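Local coordinates for phytase (PDB 3ZHC), which belongs to the histidine phosphatase superfamily (branch 2), in which an alpha/beta domain with a mixed sheet is joined to a largely helical region, at residues Asn158-Gln161 / Val162-Ile166. The protein carries 2 engineered substitutions. Residues are numbered along the deposited sequence; the frame is centred on the assembly and turned at random.
Sequences NTLQ and VCNAI. Unlike the reference sequence in segment 158-161: Gln161 (reference Lys). Engineered in segment 162-166: Cys163 (natural residue Lys).
With CG beside the backbone N and anti to the carbonyl carbon (chi1 -72°), Asn164 lays its amide back along the helix beside Leu160, and ND2 comes to 2.7 Å from Leu160 O. The two side chains run side by side and point the same way, Leu160 CD2 resting 3.9 Å from Asn164 ND2. Two residues earlier in the chain, Val162 places CG2 beside its own N, where the methyl packs 3.3 Å from Asn158 O, the carbonyl that accepts from Val162 N at 2.8 Å. The next three residues continue the i to i+4 ladder: Cys163 N donates to Thr159 O, Asn164 N to Leu160 O and Ala165 N to Gln161 O. Asn158 is the N-cap of helix 159-169: in one of its two conformers OD1 accepts a weak bond from Gln161 N (3.3 Å, 166°), so the cap may not be constant. Ala165 CB lies 3.1 Å from Gln161 O, and its side chain also touches Glu283 of helix 282-301. The other face is anchored: Val162 and Ile166 pack on Val226 of strand 225-227 and on Val284 of helix 282-301, while the engineered Cys163 is joined by a disulfide to Cys221. These first two turns set a mainly apolar, disulfide-tethered side against a solvent-facing one that carries Asn158, Leu160, Gln161 and Asn164. Where this conformer is populated, Asn158 OD1 would give Gln161 N, a first-turn amide with no carbonyl earlier in the helix, an acceptor, and its partial negative charge would be expected to suit the positive end of the helix dipole.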
loop_
_atom_site.group_PDB
_atom_site.type_symbol
_atom_site.label_atom_id
_atom_site.label_comp_id
_atom_site.label_asym_id
_atom_site.label_seq_id
_atom_site.Cartn_x
_atom_site.Cartn_y
_atom_site.Cartn_z
ATOM N N ASN B 158 -15.325 -2.504 26.913
ATOM C CA ASN B 158 -16.766 -2.724 26.749
ATOM C C ASN B 158 -16.797 -3.726 25.609
ATOM O O ASN B 158 -16.644 -3.360 24.425
ATOM C CB ASN B 158 -17.563 -1.461 26.437
ATOM C CG ASN B 158 -19.108 -1.725 26.380
ATOM O OD1 ASN B 158 -19.603 -2.530 25.574
ATOM N ND2 ASN B 158 -19.850 -1.034 27.243
ATOM N N THR B 159 -16.984 -5.003 25.966
ATOM C CA THR B 159 -16.883 -6.141 25.016
ATOM C C THR B 159 -17.686 -6.029 23.709
ATOM O O THR B 159 -17.113 -6.245 22.624
ATOM C CB THR B 159 -17.234 -7.496 25.703
ATOM O OG1 THR B 159 -18.588 -7.461 26.173
ATOM C CG2 THR B 159 -16.303 -7.765 26.850
ATOM N N LEU B 160 -18.984 -5.703 23.804
ATOM C CA LEU B 160 -19.826 -5.555 22.580
ATOM C C LEU B 160 -19.369 -4.368 21.725
ATOM O O LEU B 160 -19.254 -4.493 20.519
ATOM C CB LEU B 160 -21.338 -5.455 22.908
ATOM C CG LEU B 160 -22.068 -6.793 23.082
ATOM C CD1 LEU B 160 -23.456 -6.604 23.723
ATOM C CD2 LEU B 160 -22.182 -7.548 21.726
ATOM N N GLN B 161 -19.111 -3.232 22.371
ATOM C CA GLN B 161 -18.613 -2.022 21.673
ATOM C C GLN B 161 -17.286 -2.305 20.930
ATOM O O GLN B 161 -17.138 -1.965 19.753
ATOM C CB GLN B 161 -18.458 -0.875 22.676
ATOM C CG GLN B 161 -17.909 0.453 22.130
ATOM C CD GLN B 161 -18.029 1.580 23.157
ATOM O OE1 GLN B 161 -19.142 2.036 23.473
ATOM N NE2 GLN B 161 -16.899 2.036 23.672
ATOM N N VAL B 162 -16.351 -2.939 21.629
ATOM C CA VAL B 162 -15.025 -3.281 21.068
ATOM C C VAL B 162 -15.110 -4.309 19.912
ATOM O O VAL B 162 -14.523 -4.072 18.852
ATOM C CB VAL B 162 -14.050 -3.748 22.192
ATOM C CG1 VAL B 162 -12.800 -4.342 21.642
ATOM C CG2 VAL B 162 -13.720 -2.550 23.121
ATOM N N CYS B 163 -15.841 -5.428 20.119
ATOM C CA CYS B 163 -16.008 -6.468 19.039
ATOM C C CYS B 163 -16.659 -5.886 17.822
ATOM O O CYS B 163 -16.157 -6.054 16.723
ATOM C CB CYS B 163 -16.799 -7.743 19.503
ATOM S SG CYS B 163 -15.793 -9.311 19.659
ATOM N N ASN B 164 -17.782 -5.193 18.031
ATOM C CA ASN B 164 -18.501 -4.549 16.931
ATOM C C ASN B 164 -17.657 -3.499 16.193
ATOM O O ASN B 164 -17.736 -3.407 14.985
ATOM C CB ASN B 164 -19.810 -3.941 17.421
ATOM C CG ASN B 164 -20.861 -4.994 17.758
ATOM O OD1 ASN B 164 -21.149 -5.873 16.954
ATOM N ND2 ASN B 164 -21.442 -4.896 18.930
ATOM N N ALA B 165 -16.854 -2.728 16.938
ATOM C CA ALA B 165 -15.955 -1.720 16.352
ATOM C C ALA B 165 -14.901 -2.378 15.442
ATOM O O ALA B 165 -14.640 -1.902 14.329
ATOM C CB ALA B 165 -15.288 -0.895 17.440
ATOM N N ILE B 166 -14.311 -3.469 15.920
ATOM C CA ILE B 166 -13.347 -4.251 15.114
ATOM C C ILE B 166 -14.081 -4.880 13.928
ATOM O O ILE B 166 -13.566 -4.880 12.818
ATOM C CB ILE B 166 -12.651 -5.353 15.925
ATOM C CG1 ILE B 166 -11.864 -4.775 17.098
ATOM C CG2 ILE B 166 -11.682 -6.189 15.013
ATOM C CD1 ILE B 166 -11.623 -5.780 18.189
#